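Local coordinates for protein cysteine desulfurase (Elizabethkingia anophelis NUHP1, PDB 5VPR) that probably removes sulfur from L-cysteine with the help of pyridoxal phosphate, leaving L-alanine and passing the sulfur on to a carrier, at residues N51-H56 with Q70-M75; A79-Q84 with K90-V95; I217-Q220 with F226-F229; T240-G245 with I291-A296. All coordinates share one frame; numbering follows the deposited sequence.

Interaction 1: residues N51-H56 with Q70-M75; sequences NNYYEH and QVATEM
Y53 swings its ring out from helix 44-56 with CG trans to the backbone N (chi1 169°), and this carries the phenol across to the neighbouring helix, further than its CB direction alone would suggest. From the other side M75 points toward helix 44-56: the chain runs straight through CG to SD and then bends at chi3 (59°), and this bent end brings CE to the ring. Both partners meet the ring at its edge, close to the ring plane, and not over a face. A72 CB sits 4.1 Å from Y53 CE1, and M75 CE lies 4.4 Å from Y53 CD1, so the methyls of residues one helical turn apart meet two neighbouring carbons along one edge of the ring. The contact is small and entirely apolar, with the closest CA atoms, those of Y53 and A72, 8.0 Å apart.

The hydroxyl end of Y53 has its own business: it is hydrogen-bonded to N58 ND2 and weakly to the backbone N of A59, in the loop that follows its helix, and these bonds hold the far end of the ring in place. On the other edge, Y53 CD2 stands 3.7 Å above one face of the Y54 ring, near its rim. Within the 51-56 segment, H56 ND1 donates to N52 O (3.3 Å) within the carbonyl plane, on a lone pair.

The loop joining the two helices packs alongside, Y57 against V71 and M75, and V61 against A72. Helix 287-303 covers Y53 through I287, A288 and I291, making this a three-helix junction.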
loop_
_atom_site.group_PDB
_atom_site.type_symbol
_atom_site.label_atom_id
_atom_site.label_comp_id
_atom_site.label_asym_id
_atom_site.label_seq_id
_atom_site.Cartn_x
_atom_site.Cartn_y
_atom_site.Cartn_z
ATOM N N ASN A 51 -15.634 -16.503 5.294
ATOM C CA ASN A 51 -16.857 -17.227 5.611
ATOM C C ASN A 51 -16.565 -18.643 6.094
ATOM O O ASN A 51 -17.188 -19.113 7.050
ATOM C CB ASN A 51 -17.755 -17.256 4.375
ATOM C CG ASN A 51 -19.168 -17.668 4.699
ATOM O OD1 ASN A 51 -19.550 -18.828 4.520
ATOM N ND2 ASN A 51 -19.956 -16.720 5.192
ATOM N N ASN A 52 -15.629 -19.343 5.444
ATOM C CA ASN A 52 -15.305 -20.704 5.872
ATOM C C ASN A 52 -14.724 -20.717 7.282
ATOM O O ASN A 52 -14.994 -21.639 8.065
ATOM C CB ASN A 52 -14.327 -21.364 4.897
ATOM C CG ASN A 52 -14.974 -21.737 3.582
ATOM O OD1 ASN A 52 -16.176 -22.013 3.519
ATOM N ND2 ASN A 52 -14.179 -21.750 2.516
ATOM N N TYR A 53 -13.908 -19.714 7.616
ATOM C CA TYR A 53 -13.363 -19.630 8.966
ATOM C C TYR A 53 -14.480 -19.520 10.001
ATOM O O TYR A 53 -14.504 -20.261 10.990
ATOM C CB TYR A 53 -12.403 -18.439 9.106
ATOM C CG TYR A 53 -12.066 -18.214 10.565
ATOM C CD1 TYR A 53 -11.170 -19.057 11.224
ATOM C CD2 TYR A 53 -12.710 -17.222 11.308
ATOM C CE1 TYR A 53 -10.891 -18.899 12.572
ATOM C CE2 TYR A 53 -12.440 -17.051 12.645
ATOM C CZ TYR A 53 -11.526 -17.898 13.273
ATOM O OH TYR A 53 -11.251 -17.730 14.606
ATOM N N TYR A 54 -15.423 -18.594 9.789
ATOM C CA TYR A 54 -16.459 -18.392 10.798
ATOM C C TYR A 54 -17.451 -19.547 10.838
ATOM O O TYR A 54 -18.012 -19.843 11.903
ATOM C CB TYR A 54 -17.205 -17.077 10.556
ATOM C CG TYR A 54 -16.437 -15.830 10.949
ATOM C CD1 TYR A 54 -16.183 -14.827 10.020
ATOM C CD2 TYR A 54 -15.971 -15.653 12.251
ATOM C CE1 TYR A 54 -15.479 -13.677 10.374
ATOM C CE2 TYR A 54 -15.257 -14.520 12.608
ATOM C CZ TYR A 54 -15.017 -13.541 11.663
ATOM O OH TYR A 54 -14.346 -12.403 12.026
ATOM N N GLU A 55 -17.700 -20.211 9.707
ATOM C CA GLU A 55 -18.658 -21.302 9.750
ATOM C C GLU A 55 -18.055 -22.624 10.211
ATOM O O GLU A 55 -18.823 -23.538 10.544
ATOM C CB GLU A 55 -19.325 -21.481 8.385
ATOM C CG GLU A 55 -20.181 -20.285 8.019
ATOM C CD GLU A 55 -21.022 -20.515 6.791
ATOM O OE1 GLU A 55 -21.895 -19.676 6.501
ATOM O OE2 GLU A 55 -20.812 -21.542 6.122
ATOM N N HIS A 56 -16.722 -22.754 10.271
ATOM C CA HIS A 56 -16.162 -24.070 10.571
ATOM C C HIS A 56 -15.085 -24.097 11.646
ATOM O O HIS A 56 -14.928 -25.123 12.312
ATOM C CB HIS A 56 -15.600 -24.719 9.297
ATOM C CG HIS A 56 -16.650 -25.011 8.278
ATOM N ND1 HIS A 56 -16.877 -24.198 7.188
ATOM C CD2 HIS A 56 -17.573 -25.997 8.214
ATOM C CE1 HIS A 56 -17.880 -24.688 6.481
ATOM N NE2 HIS A 56 -18.320 -25.778 7.083
ATOM N N GLN A 70 -7.129 -25.322 18.363
ATOM C CA GLN A 70 -5.916 -25.797 17.696
ATOM C C GLN A 70 -5.963 -25.541 16.197
ATOM O O GLN A 70 -4.972 -25.104 15.597
ATOM C CB GLN A 70 -5.704 -27.289 17.957
ATOM C CG GLN A 70 -5.396 -27.633 19.397
ATOM C CD GLN A 70 -5.144 -29.111 19.580
ATOM O OE1 GLN A 70 -4.418 -29.725 18.799
ATOM N NE2 GLN A 70 -5.754 -29.696 20.607
ATOM N N VAL A 71 -7.097 -25.829 15.564
ATOM C CA VAL A 71 -7.201 -25.614 14.124
ATOM C C VAL A 71 -7.131 -24.120 13.796
ATOM O O VAL A 71 -6.417 -23.705 12.874
ATOM C CB VAL A 71 -8.492 -26.256 13.595
ATOM C CG1 VAL A 71 -8.668 -25.953 12.110
ATOM C CG2 VAL A 71 -8.463 -27.766 13.853
ATOM N N ALA A 72 -7.864 -23.292 14.545
ATOM C CA ALA A 72 -7.808 -21.851 14.299
ATOM C C ALA A 72 -6.379 -21.332 14.417
ATOM O O ALA A 72 -5.926 -20.542 13.580
ATOM C CB ALA A 72 -8.727 -21.111 15.277
ATOM N N THR A 73 -5.652 -21.784 15.446
ATOM C CA THR A 73 -4.280 -21.334 15.665
ATOM C C THR A 73 -3.387 -21.721 14.493
ATOM O O THR A 73 -2.600 -20.908 13.992
ATOM C CB THR A 73 -3.735 -21.935 16.965
ATOM O OG1 THR A 73 -4.581 -21.566 18.062
ATOM C CG2 THR A 73 -2.318 -21.442 17.240
ATOM N N GLU A 74 -3.501 -22.973 14.047
ATOM C CA GLU A 74 -2.685 -23.466 12.943
ATOM C C GLU A 74 -2.973 -22.701 11.652
ATOM O O GLU A 74 -2.053 -22.383 10.885
ATOM C CB GLU A 74 -2.947 -24.959 12.767
ATOM C CG GLU A 74 -2.099 -25.652 11.731
ATOM C CD GLU A 74 -2.306 -27.159 11.757
ATOM O OE1 GLU A 74 -3.080 -27.639 12.622
ATOM O OE2 GLU A 74 -1.697 -27.858 10.917
ATOM N N MET A 75 -4.245 -22.412 11.386
ATOM C CA MET A 75 -4.597 -21.682 10.173
ATOM C C MET A 75 -4.008 -20.277 10.185
ATOM O O MET A 75 -3.535 -19.787 9.152
ATOM C CB MET A 75 -6.119 -21.615 10.014
ATOM C CG MET A 75 -6.777 -22.961 9.701
ATOM S SD MET A 75 -8.581 -22.867 9.745
ATOM C CE MET A 75 -8.936 -21.627 8.487
#

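Interaction 2: residues A79-Q84 with K90-V95; sequences ARKKVQ and KHDYEV
The chain leaves helix 67-87 and doubles back, coming closest between Q84, still in the helix, and D92 at the start of the 3-10 turn 92-94, 5.6 Å between their CA atoms; V95 then begins strand 95-98. R80 reaches across to both ends of the 92-95 turn. Its chain bends at chi3 (-46°) and lays CD 3.2 Å from D92 O, while NH1 donates to V95 O over 2.8 Å. That bond is fairly straight (157°) and lies in both the guanidinium and the carbonyl plane. The same NH1 forms a salt bridge to E281, and NE another to E77, so the guanidinium is held from several sides.

The carboxamide of Q84 lies against the backbone of K90 to D92, with OE1 3.4 Å from D92 CB; its NE2 is hydrogen-bonded to A89 O. Nearer the solvent, K81 and D92 run side by side, and a water bridges them, 2.9 Å from K81 NZ and 2.7 Å from D92 OD2. V95 fills the inner side: its CG1 packs 3.6 Å from V83 CG1, its CG2 3.7 Å from Q84 CB.

V83 and V95 both press on I242 of strand 241-245, and E94 pairs through its backbone with G245, so the turn joins helix 67-87 to the edge of the seven-stranded sheet.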
loop_
_atom_site.group_PDB
_atom_site.type_symbol
_atom_site.label_atom_id
_atom_site.label_comp_id
_atom_site.label_asym_id
_atom_site.label_seq_id
_atom_site.Cartn_x
_atom_site.Cartn_y
_atom_site.Cartn_z
ATOM N N ALA A 79 -1.145 -18.763 7.683
ATOM C CA ALA A 79 -1.259 -17.479 6.992
ATOM C C ALA A 79 -0.017 -16.626 7.215
ATOM O O ALA A 79 0.480 -15.981 6.278
ATOM C CB ALA A 79 -2.506 -16.728 7.457
ATOM N N ARG A 80 0.522 -16.641 8.436
ATOM C CA ARG A 80 1.765 -15.917 8.682
ATOM C C ARG A 80 2.878 -16.406 7.767
ATOM O O ARG A 80 3.677 -15.604 7.272
ATOM C CB ARG A 80 2.197 -16.047 10.141
ATOM C CG ARG A 80 3.317 -15.049 10.514
ATOM C CD ARG A 80 3.863 -15.253 11.949
ATOM N NE ARG A 80 2.827 -15.431 12.983
ATOM C CZ ARG A 80 2.293 -14.459 13.727
ATOM N NH1 ARG A 80 2.656 -13.190 13.567
ATOM N NH2 ARG A 80 1.384 -14.757 14.657
ATOM N N LYS A 81 2.953 -17.721 7.531
ATOM C CA LYS A 81 4.023 -18.244 6.688
ATOM C C LYS A 81 3.798 -17.895 5.223
ATOM O O LYS A 81 4.767 -17.710 4.472
ATOM C CB LYS A 81 4.162 -19.760 6.875
ATOM C CG LYS A 81 4.583 -20.191 8.302
ATOM C CD LYS A 81 4.867 -21.689 8.368
ATOM C CE LYS A 81 5.240 -22.126 9.788
ATOM N NZ LYS A 81 4.144 -21.745 10.731
ATOM N N LYS A 82 2.539 -17.799 4.794
ATOM C CA LYS A 82 2.265 -17.329 3.439
ATOM C C LYS A 82 2.784 -15.909 3.244
ATOM O O LYS A 82 3.439 -15.608 2.239
ATOM C CB LYS A 82 0.767 -17.396 3.140
ATOM C CG LYS A 82 0.161 -18.802 3.109
ATOM C CD LYS A 82 -1.354 -18.671 2.901
ATOM C CE LYS A 82 -2.114 -19.991 2.941
ATOM N NZ LYS A 82 -3.577 -19.711 2.686
ATOM N N VAL A 83 2.501 -15.020 4.200
ATOM C CA VAL A 83 2.984 -13.645 4.104
ATOM C C VAL A 83 4.508 -13.610 4.156
ATOM O O VAL A 83 5.150 -12.865 3.405
ATOM C CB VAL A 83 2.364 -12.773 5.214
ATOM C CG1 VAL A 83 2.934 -11.364 5.158
ATOM C CG2 VAL A 83 0.838 -12.734 5.080
ATOM N N GLN A 84 5.109 -14.412 5.048
ATOM C CA GLN A 84 6.569 -14.517 5.119
ATOM C C GLN A 84 7.178 -14.816 3.751
ATOM O O GLN A 84 8.081 -14.108 3.289
ATOM C CB GLN A 84 6.973 -15.606 6.123
ATOM C CG GLN A 84 8.497 -15.720 6.292
ATOM C CD GLN A 84 8.971 -17.098 6.701
ATOM O OE1 GLN A 84 8.184 -17.953 7.120
ATOM N NE2 GLN A 84 10.274 -17.328 6.573
ATOM N N LYS A 90 13.060 -13.832 6.184
ATOM C CA LYS A 90 13.820 -15.026 6.526
ATOM C C LYS A 90 13.108 -15.871 7.576
ATOM O O LYS A 90 13.211 -17.104 7.546
ATOM C CB LYS A 90 15.221 -14.639 7.004
ATOM C CG LYS A 90 16.113 -15.817 7.326
ATOM C CD LYS A 90 17.558 -15.369 7.536
ATOM C CE LYS A 90 18.459 -16.539 7.879
ATOM N NZ LYS A 90 19.868 -16.085 8.031
ATOM N N HIS A 91 12.373 -15.252 8.499
ATOM C CA HIS A 91 11.727 -16.015 9.560
ATOM C C HIS A 91 10.249 -15.678 9.635
ATOM O O HIS A 91 9.854 -14.526 9.438
ATOM C CB HIS A 91 12.369 -15.748 10.911
ATOM C CG HIS A 91 13.825 -16.088 10.959
ATOM N ND1 HIS A 91 14.287 -17.386 10.965
ATOM C CD2 HIS A 91 14.921 -15.295 10.986
ATOM C CE1 HIS A 91 15.608 -17.378 11.012
ATOM N NE2 HIS A 91 16.017 -16.123 11.029
ATOM N N ASP A 92 9.435 -16.691 9.952
ATOM C CA ASP A 92 8.019 -16.431 10.171
ATOM C C ASP A 92 7.824 -15.464 11.332
ATOM O O ASP A 92 6.945 -14.605 11.278
ATOM C CB ASP A 92 7.257 -17.739 10.404
ATOM C CG ASP A 92 7.692 -18.460 11.675
ATOM O OD1 ASP A 92 8.853 -18.298 12.105
ATOM O OD2 ASP A 92 6.858 -19.187 12.243
ATOM N N TYR A 93 8.678 -15.542 12.366
ATOM C CA TYR A 93 8.458 -14.670 13.513
ATOM C C TYR A 93 8.847 -13.221 13.263
ATOM O O TYR A 93 8.648 -12.391 14.160
ATOM C CB TYR A 93 9.198 -15.199 14.746
ATOM C CG TYR A 93 10.666 -15.545 14.545
ATOM C CD1 TYR A 93 11.643 -14.552 14.500
ATOM C CD2 TYR A 93 11.075 -16.871 14.438
ATOM C CE1 TYR A 93 12.990 -14.874 14.335
ATOM C CE2 TYR A 93 12.412 -17.203 14.277
ATOM C CZ TYR A 93 13.362 -16.204 14.230
ATOM O OH TYR A 93 14.685 -16.545 14.063
ATOM N N GLU A 94 9.375 -12.883 12.084
ATOM C CA GLU A 94 9.558 -11.486 11.707
ATOM C C GLU A 94 8.298 -10.872 11.108
ATOM O O GLU A 94 8.275 -9.660 10.858
ATOM C CB GLU A 94 10.736 -11.358 10.716
ATOM C CG GLU A 94 12.109 -11.738 11.345
ATOM C CD GLU A 94 13.272 -11.784 10.339
ATOM O OE1 GLU A 94 13.073 -12.262 9.201
ATOM O OE2 GLU A 94 14.390 -11.344 10.700
ATOM N N VAL A 95 7.253 -11.665 10.878
ATOM C CA VAL A 95 6.018 -11.184 10.260
ATOM C C VAL A 95 5.006 -10.952 11.375
ATOM O O VAL A 95 4.562 -11.902 12.027
ATOM C CB VAL A 95 5.491 -12.178 9.217
ATOM C CG1 VAL A 95 4.229 -11.629 8.521
ATOM C CG2 VAL A 95 6.581 -12.513 8.190
HETATM O O HOH W 1 4.210 -19.019 11.847
#

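Interaction 3: residues I217-Q220 with F226-F229; sequences IDVQ and FFAF
The beta-alpha-beta unit made of strand 203-207, the short helix 219-222 and strand 226-230 closes here: I217 and V219, around the start of the helix, pack on F227 of the returning strand. This is part of the large sheet of a fold-type I pyridoxal-phosphate enzyme, and three residues beyond the strand comes K233, the lysine that carries the cofactor.

F227 is the centre of the contact. With CG opposite the backbone N (chi1 -174°), its ring stands up from the strand toward the helix start, and I217 comes down to meet it from the opposite direction. I217 CG2 lies over one face in a CH-pi contact, 4.0 Å from the ring centroid and 20° off the normal, shifted toward the rim. The other branch of I217 curls round to the far end of the ring, where CD1 is 3.7 Å from F227 CZ. At the root of the same side chain, V219 CG1 approaches F227 CB to 4.0 Å at a slant. The two residues thus hold the ring at its base and its tip, and all three are buried.

D218, between them, N-caps the helix: its OD1 accepts weakly from Q220 N (3.1 Å). N88 backs this up, its ND2 bonded to D218 OD1 and its backbone O to Q220 NE2, just past helix 67-87.

I87 of that helix lies against both I217 and V219. Within the sheet, F227 has I206 of strand 203-207 beside it and Y244 of strand 241-245 as its other neighbour.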
loop_
_atom_site.group_PDB
_atom_site.type_symbol
_atom_site.label_atom_id
_atom_site.label_comp_id
_atom_site.label_asym_id
_atom_site.label_seq_id
_atom_site.Cartn_x
_atom_site.Cartn_y
_atom_site.Cartn_z
ATOM N N ILE A 217 7.927 -7.941 -3.579
ATOM C CA ILE A 217 8.701 -7.427 -2.457
ATOM C C ILE A 217 9.658 -8.519 -1.992
ATOM O O ILE A 217 9.246 -9.669 -1.804
ATOM C CB ILE A 217 7.775 -6.989 -1.302
ATOM C CG1 ILE A 217 6.792 -5.907 -1.762
ATOM C CG2 ILE A 217 8.593 -6.572 -0.076
ATOM C CD1 ILE A 217 7.445 -4.665 -2.300
ATOM N N ASP A 218 10.927 -8.158 -1.792
ATOM C CA ASP A 218 11.936 -9.047 -1.206
ATOM C C ASP A 218 12.661 -8.230 -0.142
ATOM O O ASP A 218 13.608 -7.494 -0.453
ATOM C CB ASP A 218 12.915 -9.579 -2.267
ATOM C CG ASP A 218 13.899 -10.624 -1.717
ATOM O OD1 ASP A 218 14.179 -10.653 -0.497
ATOM O OD2 ASP A 218 14.407 -11.433 -2.528
ATOM N N VAL A 219 12.221 -8.373 1.112
ATOM C CA VAL A 219 12.769 -7.565 2.189
ATOM C C VAL A 219 14.211 -7.947 2.496
ATOM O O VAL A 219 14.945 -7.134 3.074
ATOM C CB VAL A 219 11.912 -7.672 3.471
ATOM C CG1 VAL A 219 10.461 -7.192 3.208
ATOM C CG2 VAL A 219 11.947 -9.102 4.024
ATOM N N GLN A 220 14.644 -9.160 2.122
ATOM C CA GLN A 220 16.035 -9.541 2.350
ATOM C C GLN A 220 16.965 -8.793 1.408
ATOM O O GLN A 220 17.979 -8.236 1.845
ATOM C CB GLN A 220 16.219 -11.058 2.222
ATOM C CG GLN A 220 15.749 -11.803 3.486
ATOM C CD GLN A 220 16.074 -13.292 3.488
ATOM O OE1 GLN A 220 17.205 -13.692 3.770
ATOM N NE2 GLN A 220 15.072 -14.119 3.198
ATOM N N PHE A 226 12.291 -2.333 8.685
ATOM C CA PHE A 226 10.854 -2.532 8.831
ATOM C C PHE A 226 10.197 -2.377 7.471
ATOM O O PHE A 226 10.642 -1.580 6.643
ATOM C CB PHE A 226 10.197 -1.510 9.764
ATOM C CG PHE A 226 10.823 -1.406 11.097
ATOM C CD1 PHE A 226 11.767 -0.424 11.354
ATOM C CD2 PHE A 226 10.464 -2.274 12.113
ATOM C CE1 PHE A 226 12.348 -0.314 12.598
ATOM C CE2 PHE A 226 11.048 -2.170 13.362
ATOM C CZ PHE A 226 11.987 -1.192 13.605
ATOM N N PHE A 227 9.105 -3.113 7.258
ATOM C CA PHE A 227 8.318 -3.000 6.036
ATOM C C PHE A 227 6.858 -3.177 6.416
ATOM O O PHE A 227 6.505 -4.203 6.990
ATOM C CB PHE A 227 8.731 -4.047 4.993
ATOM C CG PHE A 227 8.048 -3.868 3.653
ATOM C CD1 PHE A 227 8.572 -3.004 2.700
ATOM C CD2 PHE A 227 6.877 -4.558 3.352
ATOM C CE1 PHE A 227 7.947 -2.827 1.466
ATOM C CE2 PHE A 227 6.235 -4.378 2.122
ATOM C CZ PHE A 227 6.778 -3.514 1.174
ATOM N N ALA A 228 6.012 -2.187 6.117
ATOM C CA ALA A 228 4.621 -2.217 6.560
ATOM C C ALA A 228 3.662 -2.068 5.382
ATOM O O ALA A 228 3.926 -1.299 4.449
ATOM C CB ALA A 228 4.367 -1.113 7.599
ATOM N N PHE A 229 2.540 -2.795 5.423
ATOM C CA PHE A 229 1.559 -2.682 4.349
ATOM C C PHE A 229 0.191 -3.102 4.872
ATOM O O PHE A 229 0.050 -3.573 6.008
ATOM C CB PHE A 229 1.964 -3.472 3.077
ATOM C CG PHE A 229 2.200 -4.955 3.289
ATOM C CD1 PHE A 229 3.368 -5.408 3.876
ATOM C CD2 PHE A 229 1.287 -5.895 2.818
ATOM C CE1 PHE A 229 3.610 -6.764 4.038
ATOM C CE2 PHE A 229 1.516 -7.270 2.995
ATOM C CZ PHE A 229 2.686 -7.697 3.588
#

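Interaction 4: residues T240-G245 with I291-A296; sequences TGILYG and IAIGTA
I293 meets the start of the strand, and T240 just before it, with a single atom, its CD1 methyl, and T240, G241 and I242 are gathered around it. The side chain is stretched to full reach, with CG1 trans to the backbone N (chi1 -157°) and CD1 trans again (chi2 178°), so that the methyl is delivered well clear of helix 287-303. T240 and I293 run antiparallel past one another, which leaves T240 OG1 4.0 Å from I293 CD1 in plain van der Waals contact; the hydroxyl itself is hydrogen-bonded to P237 O. I242, by contrast, lies at a slant to I293, and the methyl settles 4.1 Å from I242 CG1. Between them G241, the first strand residue, brings its CA to 4.4 Å from I293 CD1.

No hydrogen bond joins the segments. T240 and I242 both point toward the helix, with G241 contributing backbone alone between them; this is ordinary core packing of a helix on a sheet, and every residue taking part is buried.

Strand 241-245 lies between strands 95-98 and 226-230, with I242 against V95, F97 and F229. Behind the contact, helix 287-303 turns its other sides to helix 44-56, where A292 touches I50, T295 touches A49 and A296 touches V46.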
loop_
_atom_site.group_PDB
_atom_site.type_symbol
_atom_site.label_atom_id
_atom_site.label_comp_id
_atom_site.label_asym_id
_atom_site.label_seq_id
_atom_site.Cartn_x
_atom_site.Cartn_y
_atom_site.Cartn_z
ATOM N N THR A 240 -6.811 -5.238 8.413
ATOM C CA THR A 240 -5.639 -6.098 8.393
ATOM C C THR A 240 -4.413 -5.359 7.865
ATOM O O THR A 240 -4.492 -4.471 7.006
ATOM C CB THR A 240 -5.851 -7.370 7.519
ATOM O OG1 THR A 240 -6.103 -6.994 6.154
ATOM C CG2 THR A 240 -7.032 -8.170 8.022
ATOM N N GLY A 241 -3.272 -5.762 8.378
ATOM C CA GLY A 241 -2.020 -5.297 7.829
ATOM C C GLY A 241 -0.910 -6.180 8.333
ATOM O O GLY A 241 -1.128 -7.147 9.071
ATOM N N ILE A 242 0.297 -5.816 7.937
ATOM C CA ILE A 242 1.493 -6.558 8.280
ATOM C C ILE A 242 2.561 -5.554 8.655
ATOM O O ILE A 242 2.681 -4.504 8.015
ATOM C CB ILE A 242 1.959 -7.424 7.091
ATOM C CG1 ILE A 242 0.942 -8.531 6.828
ATOM C CG2 ILE A 242 3.334 -8.005 7.374
ATOM C CD1 ILE A 242 0.943 -9.612 7.920
ATOM N N LEU A 243 3.321 -5.856 9.701
ATOM C CA LEU A 243 4.575 -5.167 9.971
ATOM C C LEU A 243 5.663 -6.232 9.999
ATOM O O LEU A 243 5.649 -7.110 10.870
ATOM C CB LEU A 243 4.523 -4.392 11.287
ATOM C CG LEU A 243 5.887 -3.822 11.697
ATOM C CD1 LEU A 243 6.337 -2.799 10.649
ATOM C CD2 LEU A 243 5.806 -3.198 13.095
ATOM N N TYR A 244 6.555 -6.202 9.008
ATOM C CA TYR A 244 7.769 -7.004 9.044
ATOM C C TYR A 244 8.871 -6.210 9.724
ATOM O O TYR A 244 8.988 -4.996 9.524
ATOM C CB TYR A 244 8.232 -7.388 7.630
ATOM C CG TYR A 244 9.726 -7.683 7.553
ATOM C CD1 TYR A 244 10.220 -8.937 7.893
ATOM C CD2 TYR A 244 10.643 -6.703 7.131
ATOM C CE1 TYR A 244 11.590 -9.215 7.832
ATOM C CE2 TYR A 244 12.006 -6.973 7.058
ATOM C CZ TYR A 244 12.469 -8.230 7.420
ATOM O OH TYR A 244 13.801 -8.511 7.358
ATOM N N GLY A 245 9.680 -6.896 10.525
ATOM C CA GLY A 245 10.918 -6.316 11.012
ATOM C C GLY A 245 12.032 -7.339 11.107
ATOM O O GLY A 245 11.774 -8.483 11.487
ATOM N N ILE A 291 -6.122 -14.776 8.594
ATOM C CA ILE A 291 -6.272 -15.906 7.678
ATOM C C ILE A 291 -6.556 -15.411 6.266
ATOM O O ILE A 291 -5.975 -15.900 5.285
ATOM C CB ILE A 291 -7.377 -16.857 8.183
ATOM C CG1 ILE A 291 -6.916 -17.579 9.456
ATOM C CG2 ILE A 291 -7.754 -17.868 7.105
ATOM C CD1 ILE A 291 -8.031 -18.338 10.141
ATOM N N ALA A 292 -7.440 -14.418 6.141
ATOM C CA ALA A 292 -7.871 -13.972 4.824
ATOM C C ALA A 292 -6.789 -13.165 4.102
ATOM O O ALA A 292 -6.736 -13.198 2.864
ATOM C CB ALA A 292 -9.157 -13.162 4.949
ATOM N N ILE A 293 -5.915 -12.449 4.831
ATOM C CA ILE A 293 -4.815 -11.782 4.127
ATOM C C ILE A 293 -3.845 -12.821 3.564
ATOM O O ILE A 293 -3.210 -12.590 2.527
ATOM C CB ILE A 293 -4.105 -10.727 5.013
ATOM C CG1 ILE A 293 -3.380 -9.687 4.133
ATOM C CG2 ILE A 293 -3.101 -11.347 5.982
ATOM C CD1 ILE A 293 -2.691 -8.563 4.897
ATOM N N GLY A 294 -3.734 -13.994 4.203
ATOM C CA GLY A 294 -3.005 -15.090 3.574
ATOM C C GLY A 294 -3.662 -15.558 2.289
ATOM O O GLY A 294 -2.979 -15.925 1.322
ATOM N N THR A 295 -4.998 -15.577 2.263
ATOM C CA THR A 295 -5.722 -15.950 1.054
ATOM C C THR A 295 -5.549 -14.900 -0.038
ATOM O O THR A 295 -5.492 -15.240 -1.222
ATOM C CB THR A 295 -7.204 -16.149 1.377
ATOM O OG1 THR A 295 -7.317 -17.001 2.520
ATOM C CG2 THR A 295 -7.942 -16.788 0.201
ATOM N N ALA A 296 -5.445 -13.628 0.343
ATOM C CA ALA A 296 -5.142 -12.587 -0.634
ATOM C C ALA A 296 -3.738 -12.758 -1.213
ATOM O O ALA A 296 -3.518 -12.500 -2.404
ATOM C CB ALA A 296 -5.308 -11.217 0.023
#

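In the fold
Along the chain the four contacts come in series, and interactions 1 and 2 share helix 67-87, their centres 18 Å apart. Interactions 2, 3 and 4 form the compact part, with centres 9 to 12 Å from one another: strand 241-245 pairs antiparallel with strand 226-230 on one side and strand 95-98 on the other. V83 of interaction 2 touches both F229 and I242, tying the helix to two of these strands. Interaction 1 lies furthest out, 27 Å from the centre of the chain, yet I291 on the helix of interaction 4 packs on Y53 and M75. The packing therefore runs continuously from the peripheral helices to the strand that precedes the cofactor lysine K233.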